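Local coordinates for protein GDP-L-fucose synthase (Campylobacter jejuni subsp. jejuni serotype O:2, PDB 7M13) that makes GDP-D-glycero-L-gluco-heptose for the capsular polysaccharide, as an NADPH-dependent enzyme of the GDP-fucose synthase family, at residues A23-L28 against L36-R41; K10-G15 against Q42-V47; V107-G112 against D252-T257. All coordinates share one frame; numbering follows the deposited sequence.

Overall arrangement
All three interactions belong to the Rossmann-type domain, and each touches the bound NADP. Interactions 1 and 2 lie at the same end of the sheet, with centres about 9 Å apart: strand 36-37 pairs in parallel with strand 11-14, and interaction 1 is nested inside the chain loop that interaction 2 closes. Interaction 1 is partly buried, with an aliphatic patch at one end and a phosphate-binding arginine at the other. Interaction 2 is buried: Leu46 lies over one face of the adenine, opposite Arg41 of interaction 1, and loop atoms bond to N1A and N6A. Interaction 3, also buried, lies nearer the nicotinamide; its helix 247-260 meets helix 19-30 where Ile255 packs on Leu28.

Interaction 1. Residues A23-L28 against L36-R41; sequences ALVENL and LVLKTR. With NAP (NADP nicotinamide-adenine-dinucleotide phosphate), chain E.
Oxygen O2X on the 2'-phosphate of NADP is gripped by two nitrogens of Arg41: NH2 donates to it over 2.8 Å with an N-H...O angle of 163°, and NE adds a weak bond. The main hydrogen bond of NE goes to the neighbouring oxygen, O3X, which lies 3.2 Å from NE. Phosphorus P2B sits in the guanidinium plane at its edge, while one face of the same group lies over the adenine, C5A being 3.4 Å above the plane and offset toward the rim. A bend at chi3 (-55°) in an otherwise extended chain folds the guanidinium back over the base. Arg41 follows the second strand of the beta-alpha-beta unit formed by strand 11-14, helix 19-30 and strand 36-37, the opening unit of the Rossmann fold, and an arginine here is well suited to recognising the 2'-phosphate of NADP. Further back, residues 23-28 and 36-38 meet through aliphatic groups alone. Val25 divides its two methyls: CG1 lies 4.0 Å from CD1 of Leu36, and CG2 meets CD2 of Leu38 tip to tip at 3.9 Å. One turn on, Leu28 brings CD1 to 4.2 Å from CD2 of Leu36. Within the helix, the carbonyl oxygen of Ala23 takes the backbone N-H of Asn27 on one face of its plane and Asn27 ND2, 2.9 Å from Ala23 O, on the other; ND2 also bonds to Asp248.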
loop_
_atom_site.group_PDB
_atom_site.type_symbol
_atom_site.label_atom_id
_atom_site.label_comp_id
_atom_site.label_asym_id
_atom_site.label_seq_id
_atom_site.Cartn_x
_atom_site.Cartn_y
_atom_site.Cartn_z
ATOM N N ALA B 23 9.682 -17.435 19.603
ATOM C CA ALA B 23 8.546 -17.993 20.337
ATOM C C ALA B 23 7.797 -19.021 19.481
ATOM O O ALA B 23 7.352 -20.050 19.995
ATOM C CB ALA B 23 7.609 -16.895 20.795
ATOM N N LEU B 24 7.627 -18.776 18.183
ATOM C CA LEU B 24 6.921 -19.751 17.337
ATOM C C LEU B 24 7.757 -21.033 17.216
ATOM O O LEU B 24 7.164 -22.126 17.318
ATOM C CB LEU B 24 6.648 -19.141 15.965
ATOM C CG LEU B 24 5.403 -18.288 15.921
ATOM C CD1 LEU B 24 5.480 -17.364 14.718
ATOM C CD2 LEU B 24 4.163 -19.149 15.875
ATOM N N VAL B 25 9.054 -20.886 16.978
ATOM C CA VAL B 25 9.932 -22.085 16.858
ATOM C C VAL B 25 9.779 -22.899 18.142
ATOM O O VAL B 25 9.521 -24.098 18.048
ATOM C CB VAL B 25 11.398 -21.743 16.580
ATOM C CG1 VAL B 25 12.255 -23.005 16.696
ATOM C CG2 VAL B 25 11.637 -21.099 15.228
ATOM N N GLU B 26 9.932 -22.273 19.307
ATOM C CA GLU B 26 9.897 -23.037 20.595
ATOM C C GLU B 26 8.525 -23.668 20.840
ATOM O O GLU B 26 8.451 -24.824 21.306
ATOM C CB GLU B 26 10.302 -22.132 21.754
ATOM C CG GLU B 26 11.772 -21.783 21.721
ATOM C CD GLU B 26 12.192 -20.788 22.791
ATOM O OE1 GLU B 26 11.287 -20.178 23.436
ATOM O OE2 GLU B 26 13.420 -20.596 22.945
ATOM N N ASN B 27 7.440 -22.939 20.631
ATOM C CA ASN B 27 6.066 -23.416 20.884
ATOM C C ASN B 27 5.695 -24.526 19.881
ATOM O O ASN B 27 5.070 -25.510 20.281
ATOM C CB ASN B 27 5.076 -22.259 20.838
ATOM C CG ASN B 27 5.010 -21.580 22.181
ATOM O OD1 ASN B 27 4.343 -22.109 23.066
ATOM N ND2 ASN B 27 5.780 -20.521 22.378
ATOM N N LEU B 28 6.095 -24.421 18.613
ATOM C CA LEU B 28 5.847 -25.503 17.631
ATOM C C LEU B 28 6.611 -26.773 18.064
ATOM O O LEU B 28 5.960 -27.803 18.083
ATOM C CB LEU B 28 6.275 -25.016 16.250
ATOM C CG LEU B 28 5.303 -24.025 15.625
ATOM C CD1 LEU B 28 5.974 -23.329 14.474
ATOM C CD2 LEU B 28 4.027 -24.722 15.176
ATOM N N LEU B 36 10.580 -28.045 10.622
ATOM C CA LEU B 36 10.668 -26.588 10.409
ATOM C C LEU B 36 11.750 -26.294 9.401
ATOM O O LEU B 36 12.790 -26.982 9.343
ATOM C CB LEU B 36 10.952 -25.883 11.729
ATOM C CG LEU B 36 10.022 -26.219 12.893
ATOM C CD1 LEU B 36 10.394 -25.404 14.114
ATOM C CD2 LEU B 36 8.550 -26.068 12.541
ATOM N N VAL B 37 11.548 -25.224 8.641
ATOM C CA VAL B 37 12.623 -24.729 7.750
ATOM C C VAL B 37 12.861 -23.289 8.154
ATOM O O VAL B 37 11.866 -22.513 8.293
ATOM C CB VAL B 37 12.311 -24.951 6.259
ATOM C CG1 VAL B 37 10.986 -24.355 5.834
ATOM C CG2 VAL B 37 13.446 -24.435 5.382
ATOM N N LEU B 38 14.109 -22.986 8.447
ATOM C CA LEU B 38 14.575 -21.748 9.095
ATOM C C LEU B 38 15.743 -21.219 8.269
ATOM O O LEU B 38 16.654 -21.987 7.977
ATOM C CB LEU B 38 14.971 -22.057 10.535
ATOM C CG LEU B 38 13.952 -22.793 11.403
ATOM C CD1 LEU B 38 14.573 -23.122 12.750
ATOM C CD2 LEU B 38 12.672 -21.980 11.588
ATOM N N LYS B 39 15.683 -19.975 7.829
ATOM C CA LYS B 39 16.775 -19.323 7.066
ATOM C C LYS B 39 17.175 -18.032 7.768
ATOM O O LYS B 39 16.313 -17.161 8.009
ATOM C CB LYS B 39 16.325 -19.071 5.629
ATOM C CG LYS B 39 15.986 -20.315 4.845
ATOM C CD LYS B 39 17.220 -21.130 4.497
ATOM C CE LYS B 39 16.889 -22.297 3.601
ATOM N NZ LYS B 39 18.063 -23.175 3.377
ATOM N N THR B 40 18.470 -17.849 8.049
ATOM C CA THR B 40 18.966 -16.543 8.528
ATOM C C THR B 40 18.907 -15.543 7.369
ATOM O O THR B 40 18.797 -15.987 6.200
ATOM C CB THR B 40 20.392 -16.658 9.068
ATOM O OG1 THR B 40 21.208 -16.994 7.942
ATOM C CG2 THR B 40 20.514 -17.705 10.156
ATOM N N ARG B 41 19.019 -14.262 7.690
ATOM C CA ARG B 41 19.111 -13.169 6.694
ATOM C C ARG B 41 20.291 -13.451 5.756
ATOM O O ARG B 41 20.157 -13.231 4.548
ATOM C CB ARG B 41 19.266 -11.820 7.400
ATOM C CG ARG B 41 19.509 -10.676 6.434
ATOM C CD ARG B 41 19.903 -9.371 7.111
ATOM N NE ARG B 41 18.968 -8.896 8.122
ATOM C CZ ARG B 41 18.058 -7.939 7.938
ATOM N NH1 ARG B 41 17.889 -7.383 6.762
ATOM N NH2 ARG B 41 17.290 -7.551 8.936
HETATM P PA NAP E . 11.867 -8.658 15.274
HETATM O O1A NAP E . 12.187 -7.227 14.957
HETATM O O2A NAP E . 12.213 -9.151 16.658
HETATM O O5B NAP E . 12.562 -9.650 14.274
HETATM C C5B NAP E . 12.484 -9.440 12.865
HETATM C C4B NAP E . 13.313 -10.509 12.224
HETATM O O4B NAP E . 13.161 -10.362 10.793
HETATM C C3B NAP E . 14.824 -10.419 12.524
HETATM O O3B NAP E . 15.285 -11.669 13.025
HETATM C C2B NAP E . 15.431 -10.021 11.184
HETATM O O2B NAP E . 16.702 -10.620 10.927
HETATM C C1B NAP E . 14.420 -10.595 10.197
HETATM N N9A NAP E . 14.482 -9.917 8.920
HETATM C C8A NAP E . 14.268 -8.599 8.656
HETATM N N7A NAP E . 14.514 -8.257 7.415
HETATM C C5A NAP E . 14.932 -9.430 6.822
HETATM C C6A NAP E . 15.355 -9.721 5.513
HETATM N N6A NAP E . 15.471 -8.808 4.541
HETATM N N1A NAP E . 15.716 -10.998 5.261
HETATM C C2A NAP E . 15.632 -11.907 6.242
HETATM N N3A NAP E . 15.256 -11.740 7.512
HETATM C C4A NAP E . 14.924 -10.463 7.737
HETATM O O3 NAP E . 10.310 -8.899 15.009
HETATM P PN NAP E . 9.144 -9.053 16.069
HETATM O O1N NAP E . 9.251 -7.943 17.041
HETATM O O2N NAP E . 9.177 -10.453 16.537
HETATM O O5D NAP E . 7.860 -8.817 15.126
HETATM C C5D NAP E . 7.210 -9.905 14.510
HETATM C C4D NAP E . 6.038 -9.361 13.743
HETATM O O4D NAP E . 5.090 -8.752 14.662
HETATM C C3D NAP E . 6.386 -8.288 12.702
HETATM O O3D NAP E . 5.531 -8.395 11.556
HETATM C C2D NAP E . 6.124 -7.027 13.478
HETATM O O2D NAP E . 5.935 -5.879 12.657
HETATM C C1D NAP E . 4.880 -7.400 14.259
HETATM N N1N NAP E . 4.703 -6.513 15.431
HETATM C C2N NAP E . 5.624 -6.460 16.440
HETATM C C3N NAP E . 5.484 -5.576 17.456
HETATM C C7N NAP E . 6.461 -5.465 18.571
HETATM O O7N NAP E . 6.171 -4.754 19.555
HETATM N N7N NAP E . 7.601 -6.143 18.470
HETATM C C4N NAP E . 4.316 -4.721 17.518
HETATM C C5N NAP E . 3.361 -4.859 16.441
HETATM C C6N NAP E . 3.606 -5.653 15.444
HETATM P P2B NAP E . 18.041 -10.013 11.600
HETATM O O1X NAP E . 17.971 -10.490 13.024
HETATM O O2X NAP E . 18.065 -8.559 11.424
HETATM O O3X NAP E . 19.177 -10.675 10.796
#

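Interaction 2. Residues K10-G15 against Q42-V47; sequences KIYIAG and QELDLV. With NAP (NADP nicotinamide-adenine-dinucleotide phosphate), chain E.
Leu46 fills the space between the NADP adenine and the side chains of Tyr12 and Ala14 on strand 11-14. Its CB starts over one face of the base, 3.6 Å from N1A. With CG anti to the carbonyl carbon (chi1 -70°), the chain continues over the same face, near the N1A-C2A rim, CG lying 3.7 Å from C2A. The branches then part. CD1 still lies over the C2A side but also reaches the protein, 4.1 Å from CB of Ala14, whereas CD2 turns to Tyr12 and comes within 3.3 Å of its OH. The tyrosine side chain approaches from the opposite direction, and the same OH has CD2 of Leu44 at 3.9 Å, so across this contact the hydroxyl meets methyl groups. Phe55 of helix 49-59 packs against the Tyr12 ring. The strand runs into Gly15, first glycine of the glycine-rich GxxGxxG turn of the Rossmann nucleotide-binding fold. On the loop side, the backbone N of Leu46 donates almost straight (175°) to N1A, 3.0 Å away. The adenine amino group N6A in turn donates to Asp45 OD1 at 3.1 Å. The carboxylate is steadied by an Asx turn, in which the backbone N of Val47 meets OD1 from above the carboxylate plane. A donor placed at N1A beside an acceptor at N6A matches adenine, and would be mispaired with the corresponding edge of guanine.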
loop_
_atom_site.group_PDB
_atom_site.type_symbol
_atom_site.label_atom_id
_atom_site.label_comp_id
_atom_site.label_asym_id
_atom_site.label_seq_id
_atom_site.Cartn_x
_atom_site.Cartn_y
_atom_site.Cartn_z
ATOM N N LYS B 10 5.657 -29.457 6.720
ATOM C CA LYS B 10 6.835 -28.598 6.560
ATOM C C LYS B 10 6.410 -27.157 6.813
ATOM O O LYS B 10 5.601 -26.645 6.042
ATOM C CB LYS B 10 7.477 -28.767 5.186
ATOM C CG LYS B 10 8.823 -28.072 5.103
ATOM C CD LYS B 10 9.617 -28.502 3.886
ATOM C CE LYS B 10 11.040 -28.021 3.870
ATOM N NZ LYS B 10 11.761 -28.695 2.758
ATOM N N ILE B 11 6.986 -26.530 7.824
ATOM C CA ILE B 11 6.578 -25.194 8.319
ATOM C C ILE B 11 7.749 -24.253 8.177
ATOM O O ILE B 11 8.793 -24.492 8.758
ATOM C CB ILE B 11 6.125 -25.263 9.790
ATOM C CG1 ILE B 11 4.963 -26.235 9.915
ATOM C CG2 ILE B 11 5.802 -23.858 10.310
ATOM C CD1 ILE B 11 4.587 -26.564 11.353
ATOM N N TYR B 12 7.567 -23.144 7.444
ATOM C CA TYR B 12 8.563 -22.062 7.331
ATOM C C TYR B 12 8.191 -20.938 8.289
ATOM O O TYR B 12 7.066 -20.460 8.232
ATOM C CB TYR B 12 8.637 -21.598 5.875
ATOM C CG TYR B 12 9.463 -20.368 5.624
ATOM C CD1 TYR B 12 10.703 -20.168 6.210
ATOM C CD2 TYR B 12 8.953 -19.354 4.816
ATOM C CE1 TYR B 12 11.445 -19.029 5.963
ATOM C CE2 TYR B 12 9.700 -18.228 4.547
ATOM C CZ TYR B 12 10.916 -18.040 5.153
ATOM O OH TYR B 12 11.613 -16.894 4.940
ATOM N N ILE B 13 9.089 -20.612 9.193
ATOM C CA ILE B 13 9.016 -19.393 10.038
ATOM C C ILE B 13 9.993 -18.387 9.460
ATOM O O ILE B 13 11.200 -18.538 9.636
ATOM C CB ILE B 13 9.275 -19.689 11.530
ATOM C CG1 ILE B 13 8.313 -20.761 12.045
ATOM C CG2 ILE B 13 9.147 -18.406 12.352
ATOM C CD1 ILE B 13 8.921 -22.113 12.238
ATOM N N ALA B 14 9.485 -17.347 8.807
ATOM C CA ALA B 14 10.306 -16.260 8.259
ATOM C C ALA B 14 10.687 -15.349 9.408
ATOM O O ALA B 14 9.788 -15.074 10.237
ATOM C CB ALA B 14 9.546 -15.546 7.183
ATOM N N GLY B 15 11.932 -14.924 9.510
ATOM C CA GLY B 15 12.381 -14.070 10.620
ATOM C C GLY B 15 12.462 -14.823 11.922
ATOM O O GLY B 15 12.061 -14.278 12.979
ATOM N N GLN B 42 21.408 -13.943 6.301
ATOM C CA GLN B 42 22.622 -14.258 5.501
ATOM C C GLN B 42 22.297 -15.357 4.489
ATOM O O GLN B 42 22.828 -15.307 3.362
ATOM C CB GLN B 42 23.770 -14.609 6.447
ATOM C CG GLN B 42 24.273 -13.409 7.240
ATOM C CD GLN B 42 23.354 -12.884 8.324
ATOM O OE1 GLN B 42 23.272 -11.674 8.557
ATOM N NE2 GLN B 42 22.656 -13.772 9.022
ATOM N N GLU B 43 21.491 -16.351 4.869
ATOM C CA GLU B 43 21.100 -17.466 3.990
ATOM C C GLU B 43 20.061 -17.007 2.961
ATOM O O GLU B 43 20.002 -17.601 1.889
ATOM C CB GLU B 43 20.527 -18.633 4.787
ATOM C CG GLU B 43 21.572 -19.350 5.614
ATOM C CD GLU B 43 21.000 -20.469 6.457
ATOM O OE1 GLU B 43 21.482 -21.609 6.309
ATOM O OE2 GLU B 43 20.092 -20.201 7.279
ATOM N N LEU B 44 19.149 -16.122 3.363
ATOM C CA LEU B 44 18.015 -15.732 2.491
ATOM C C LEU B 44 17.626 -14.288 2.813
ATOM O O LEU B 44 17.087 -14.004 3.902
ATOM C CB LEU B 44 16.837 -16.689 2.696
ATOM C CG LEU B 44 15.523 -16.360 1.976
ATOM C CD1 LEU B 44 15.728 -16.313 0.476
ATOM C CD2 LEU B 44 14.470 -17.376 2.375
ATOM N N ASP B 45 17.964 -13.378 1.910
ATOM C CA ASP B 45 17.561 -11.959 2.000
ATOM C C ASP B 45 16.128 -11.832 1.482
ATOM O O ASP B 45 15.912 -11.990 0.274
ATOM C CB ASP B 45 18.504 -11.092 1.183
ATOM C CG ASP B 45 18.139 -9.614 1.223
ATOM O OD1 ASP B 45 17.188 -9.194 1.984
ATOM O OD2 ASP B 45 18.815 -8.846 0.489
ATOM N N LEU B 46 15.147 -11.614 2.370
ATOM C CA LEU B 46 13.714 -11.680 1.988
ATOM C C LEU B 46 13.283 -10.465 1.133
ATOM O O LEU B 46 12.196 -10.550 0.541
ATOM C CB LEU B 46 12.863 -11.750 3.258
ATOM C CG LEU B 46 12.988 -13.090 3.994
ATOM C CD1 LEU B 46 12.232 -13.012 5.296
ATOM C CD2 LEU B 46 12.468 -14.206 3.146
ATOM N N VAL B 47 14.133 -9.449 1.007
ATOM C CA VAL B 47 13.886 -8.315 0.081
ATOM C C VAL B 47 14.156 -8.764 -1.358
ATOM O O VAL B 47 13.697 -8.076 -2.270
ATOM C CB VAL B 47 14.692 -7.082 0.510
ATOM C CG1 VAL B 47 14.650 -5.961 -0.514
ATOM C CG2 VAL B 47 14.207 -6.583 1.863
HETATM P PA NAP E . 11.867 -8.658 15.274
HETATM O O1A NAP E . 12.187 -7.227 14.957
HETATM O O2A NAP E . 12.213 -9.151 16.658
HETATM O O5B NAP E . 12.562 -9.650 14.274
HETATM C C5B NAP E . 12.484 -9.440 12.865
HETATM C C4B NAP E . 13.313 -10.509 12.224
HETATM O O4B NAP E . 13.161 -10.362 10.793
HETATM C C3B NAP E . 14.824 -10.419 12.524
HETATM O O3B NAP E . 15.285 -11.669 13.025
HETATM C C2B NAP E . 15.431 -10.021 11.184
HETATM O O2B NAP E . 16.702 -10.620 10.927
HETATM C C1B NAP E . 14.420 -10.595 10.197
HETATM N N9A NAP E . 14.482 -9.917 8.920
HETATM C C8A NAP E . 14.268 -8.599 8.656
HETATM N N7A NAP E . 14.514 -8.257 7.415
HETATM C C5A NAP E . 14.932 -9.430 6.822
HETATM C C6A NAP E . 15.355 -9.721 5.513
HETATM N N6A NAP E . 15.471 -8.808 4.541
HETATM N N1A NAP E . 15.716 -10.998 5.261
HETATM C C2A NAP E . 15.632 -11.907 6.242
HETATM N N3A NAP E . 15.256 -11.740 7.512
HETATM C C4A NAP E . 14.924 -10.463 7.737
HETATM O O3 NAP E . 10.310 -8.899 15.009
HETATM P PN NAP E . 9.144 -9.053 16.069
HETATM O O1N NAP E . 9.251 -7.943 17.041
HETATM O O2N NAP E . 9.177 -10.453 16.537
HETATM O O5D NAP E . 7.860 -8.817 15.126
HETATM C C5D NAP E . 7.210 -9.905 14.510
HETATM C C4D NAP E . 6.038 -9.361 13.743
HETATM O O4D NAP E . 5.090 -8.752 14.662
HETATM C C3D NAP E . 6.386 -8.288 12.702
HETATM O O3D NAP E . 5.531 -8.395 11.556
HETATM C C2D NAP E . 6.124 -7.027 13.478
HETATM O O2D NAP E . 5.935 -5.879 12.657
HETATM C C1D NAP E . 4.880 -7.400 14.259
HETATM N N1N NAP E . 4.703 -6.513 15.431
HETATM C C2N NAP E . 5.624 -6.460 16.440
HETATM C C3N NAP E . 5.484 -5.576 17.456
HETATM C C7N NAP E . 6.461 -5.465 18.571
HETATM O O7N NAP E . 6.171 -4.754 19.555
HETATM N N7N NAP E . 7.601 -6.143 18.470
HETATM C C4N NAP E . 4.316 -4.721 17.518
HETATM C C5N NAP E . 3.361 -4.859 16.441
HETATM C C6N NAP E . 3.606 -5.653 15.444
HETATM P P2B NAP E . 18.041 -10.013 11.600
HETATM O O1X NAP E . 17.971 -10.490 13.024
HETATM O O2X NAP E . 18.065 -8.559 11.424
HETATM O O3X NAP E . 19.177 -10.675 10.796
#

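Interaction 3. Residues V107-G112 against D252-T257; sequences VFFGSG and DVAIYT. With NAP (NADP nicotinamide-adenine-dinucleotide phosphate), chain E.
Phe109 and Ala254 meet ring edge to methyl: CZ of the phenylalanine lies 3.9 Å from CB of Ala254, which sits near the plane of the ring and not over a face. The pair belongs to a layer of the Rossmann fold in which helix 247-260 packs on the sheet beside strand 105-111, a central strand hydrogen-bonded to strands 63-66 and 162-171. The local axes approach to 9.8 Å and run at 139° to each other; Val107 and Phe109 supply the strand's contacts. Val107 points toward the helix, and its CG2 rests 4.2 Å from the methyl CG2 of Thr257, the two side chains meeting at a slant, with the carbonyl oxygen of Ala254 close by. Phe109, two residues on, does not start straight at the helix, but with chi1 of -62° its ring tip comes nearer, to Ala254. Phe108, between them, faces the other way, onto helix 138-158. On Thr257 the methyl is left for Val107 because the hydroxyl is turned back along its own helix: OG1 donates to Val253 O over 2.8 Å, on the opposite face of that carbonyl from the backbone N-H of Thr257, and this satisfies a buried hydroxyl. The C-terminal part of the strand, from Phe109 to Ser111, faces the cofactor. CB of Phe109 lies 3.6 Å from ribose oxygen O4D, and O3D makes a weak hydrogen bond to Phe109 O, which also accepts from Lys144. Ser111, predicted to matter for catalysis, lies against the nicotinamide and bonds through OG to the backbone N of Tyr113. Between Phe109 and Ser111 in the chain, the carbonyl oxygen of Gly110 stands 3.5 Å from ring carbon C6N.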
loop_
_atom_site.group_PDB
_atom_site.type_symbol
_atom_site.label_atom_id
_atom_site.label_comp_id
_atom_site.label_asym_id
_atom_site.label_seq_id
_atom_site.Cartn_x
_atom_site.Cartn_y
_atom_site.Cartn_z
ATOM N N VAL B 107 0.263 -17.120 7.925
ATOM C CA VAL B 107 -0.108 -16.094 8.928
ATOM C C VAL B 107 0.888 -14.958 8.837
ATOM O O VAL B 107 2.096 -15.192 8.826
ATOM C CB VAL B 107 -0.153 -16.675 10.339
ATOM C CG1 VAL B 107 -0.254 -15.560 11.382
ATOM C CG2 VAL B 107 -1.290 -17.660 10.469
ATOM N N PHE B 108 0.386 -13.748 8.667
ATOM C CA PHE B 108 1.159 -12.503 8.602
ATOM C C PHE B 108 0.821 -11.688 9.844
ATOM O O PHE B 108 -0.327 -11.699 10.295
ATOM C CB PHE B 108 0.797 -11.722 7.335
ATOM C CG PHE B 108 1.341 -10.320 7.255
ATOM C CD1 PHE B 108 2.708 -10.099 7.288
ATOM C CD2 PHE B 108 0.497 -9.248 7.043
ATOM C CE1 PHE B 108 3.222 -8.820 7.202
ATOM C CE2 PHE B 108 1.012 -7.968 6.971
ATOM C CZ PHE B 108 2.368 -7.767 7.067
ATOM N N PHE B 109 1.738 -10.885 10.333
ATOM C CA PHE B 109 1.508 -10.033 11.526
ATOM C C PHE B 109 1.468 -8.572 11.110
ATOM O O PHE B 109 2.423 -8.045 10.465
ATOM C CB PHE B 109 2.563 -10.283 12.583
ATOM C CG PHE B 109 2.528 -11.699 13.084
ATOM C CD1 PHE B 109 1.623 -12.072 14.069
ATOM C CD2 PHE B 109 3.275 -12.680 12.460
ATOM C CE1 PHE B 109 1.568 -13.389 14.497
ATOM C CE2 PHE B 109 3.206 -13.995 12.894
ATOM C CZ PHE B 109 2.332 -14.347 13.894
ATOM N N GLY B 110 0.376 -7.889 11.457
ATOM C CA GLY B 110 0.254 -6.447 11.308
ATOM C C GLY B 110 0.543 -5.720 12.606
ATOM O O GLY B 110 0.712 -6.372 13.655
ATOM N N SER B 111 0.559 -4.402 12.531
ATOM C CA SER B 111 0.833 -3.486 13.649
ATOM C C SER B 111 -0.352 -2.551 13.799
ATOM O O SER B 111 -0.933 -2.154 12.777
ATOM C CB SER B 111 2.124 -2.713 13.394
ATOM O OG SER B 111 2.193 -1.566 14.206
ATOM N N GLY B 112 -0.627 -2.128 15.019
ATOM C CA GLY B 112 -1.616 -1.076 15.290
ATOM C C GLY B 112 -1.291 0.213 14.569
ATOM O O GLY B 112 -2.159 1.059 14.465
ATOM N N ASP B 252 0.648 -18.928 20.502
ATOM C CA ASP B 252 -0.595 -19.723 20.709
ATOM C C ASP B 252 -1.673 -19.296 19.710
ATOM O O ASP B 252 -2.310 -20.176 19.118
ATOM C CB ASP B 252 -1.211 -19.574 22.102
ATOM C CG ASP B 252 -0.533 -20.395 23.179
ATOM O OD1 ASP B 252 0.337 -21.214 22.809
ATOM O OD2 ASP B 252 -0.896 -20.216 24.373
ATOM N N VAL B 253 -1.918 -17.993 19.559
ATOM C CA VAL B 253 -3.029 -17.549 18.672
ATOM C C VAL B 253 -2.612 -17.784 17.214
ATOM O O VAL B 253 -3.459 -18.114 16.403
ATOM C CB VAL B 253 -3.540 -16.107 18.919
ATOM C CG1 VAL B 253 -2.487 -15.048 18.641
ATOM C CG2 VAL B 253 -4.822 -15.847 18.154
ATOM N N ALA B 254 -1.329 -17.633 16.892
ATOM C CA ALA B 254 -0.862 -17.916 15.518
ATOM C C ALA B 254 -1.073 -19.383 15.179
ATOM O O ALA B 254 -1.604 -19.710 14.090
ATOM C CB ALA B 254 0.572 -17.477 15.369
ATOM N N ILE B 255 -0.762 -20.281 16.122
ATOM C CA ILE B 255 -0.971 -21.726 15.866
ATOM C C ILE B 255 -2.473 -22.032 15.876
ATOM O O ILE B 255 -2.991 -22.799 15.044
ATOM C CB ILE B 255 -0.188 -22.580 16.871
ATOM C CG1 ILE B 255 1.316 -22.373 16.685
ATOM C CG2 ILE B 255 -0.616 -24.025 16.692
ATOM C CD1 ILE B 255 2.154 -22.853 17.841
ATOM N N TYR B 256 -3.234 -21.419 16.779
ATOM C CA TYR B 256 -4.696 -21.609 16.785
ATOM C C TYR B 256 -5.311 -21.190 15.443
ATOM O O TYR B 256 -6.217 -21.845 14.914
ATOM C CB TYR B 256 -5.328 -20.809 17.923
ATOM C CG TYR B 256 -6.814 -20.956 17.984
ATOM C CD1 TYR B 256 -7.373 -21.990 18.708
ATOM C CD2 TYR B 256 -7.663 -20.078 17.322
ATOM C CE1 TYR B 256 -8.747 -22.156 18.744
ATOM C CE2 TYR B 256 -9.031 -20.246 17.338
ATOM C CZ TYR B 256 -9.570 -21.293 18.060
ATOM O OH TYR B 256 -10.932 -21.476 18.113
ATOM N N THR B 257 -4.843 -20.064 14.914
ATOM C CA THR B 257 -5.299 -19.565 13.600
ATOM C C THR B 257 -5.012 -20.624 12.553
ATOM O O THR B 257 -5.900 -20.954 11.795
ATOM C CB THR B 257 -4.609 -18.237 13.237
ATOM O OG1 THR B 257 -4.932 -17.245 14.217
ATOM C CG2 THR B 257 -5.190 -17.666 11.954
HETATM P PA NAP E . 11.867 -8.658 15.274
HETATM O O1A NAP E . 12.187 -7.227 14.957
HETATM O O2A NAP E . 12.213 -9.151 16.658
HETATM O O5B NAP E . 12.562 -9.650 14.274
HETATM C C5B NAP E . 12.484 -9.440 12.865
HETATM C C4B NAP E . 13.313 -10.509 12.224
HETATM O O4B NAP E . 13.161 -10.362 10.793
HETATM C C3B NAP E . 14.824 -10.419 12.524
HETATM O O3B NAP E . 15.285 -11.669 13.025
HETATM C C2B NAP E . 15.431 -10.021 11.184
HETATM O O2B NAP E . 16.702 -10.620 10.927
HETATM C C1B NAP E . 14.420 -10.595 10.197
HETATM N N9A NAP E . 14.482 -9.917 8.920
HETATM C C8A NAP E . 14.268 -8.599 8.656
HETATM N N7A NAP E . 14.514 -8.257 7.415
HETATM C C5A NAP E . 14.932 -9.430 6.822
HETATM C C6A NAP E . 15.355 -9.721 5.513
HETATM N N6A NAP E . 15.471 -8.808 4.541
HETATM N N1A NAP E . 15.716 -10.998 5.261
HETATM C C2A NAP E . 15.632 -11.907 6.242
HETATM N N3A NAP E . 15.256 -11.740 7.512
HETATM C C4A NAP E . 14.924 -10.463 7.737
HETATM O O3 NAP E . 10.310 -8.899 15.009
HETATM P PN NAP E . 9.144 -9.053 16.069
HETATM O O1N NAP E . 9.251 -7.943 17.041
HETATM O O2N NAP E . 9.177 -10.453 16.537
HETATM O O5D NAP E . 7.860 -8.817 15.126
HETATM C C5D NAP E . 7.210 -9.905 14.510
HETATM C C4D NAP E . 6.038 -9.361 13.743
HETATM O O4D NAP E . 5.090 -8.752 14.662
HETATM C C3D NAP E . 6.386 -8.288 12.702
HETATM O O3D NAP E . 5.531 -8.395 11.556
HETATM C C2D NAP E . 6.124 -7.027 13.478
HETATM O O2D NAP E . 5.935 -5.879 12.657
HETATM C C1D NAP E . 4.880 -7.400 14.259
HETATM N N1N NAP E . 4.703 -6.513 15.431
HETATM C C2N NAP E . 5.624 -6.460 16.440
HETATM C C3N NAP E . 5.484 -5.576 17.456
HETATM C C7N NAP E . 6.461 -5.465 18.571
HETATM O O7N NAP E . 6.171 -4.754 19.555
HETATM N N7N NAP E . 7.601 -6.143 18.470
HETATM C C4N NAP E . 4.316 -4.721 17.518
HETATM C C5N NAP E . 3.361 -4.859 16.441
HETATM C C6N NAP E . 3.606 -5.653 15.444
HETATM P P2B NAP E . 18.041 -10.013 11.600
HETATM O O1X NAP E . 17.971 -10.490 13.024
HETATM O O2X NAP E . 18.065 -8.559 11.424
HETATM O O3X NAP E . 19.177 -10.675 10.796
#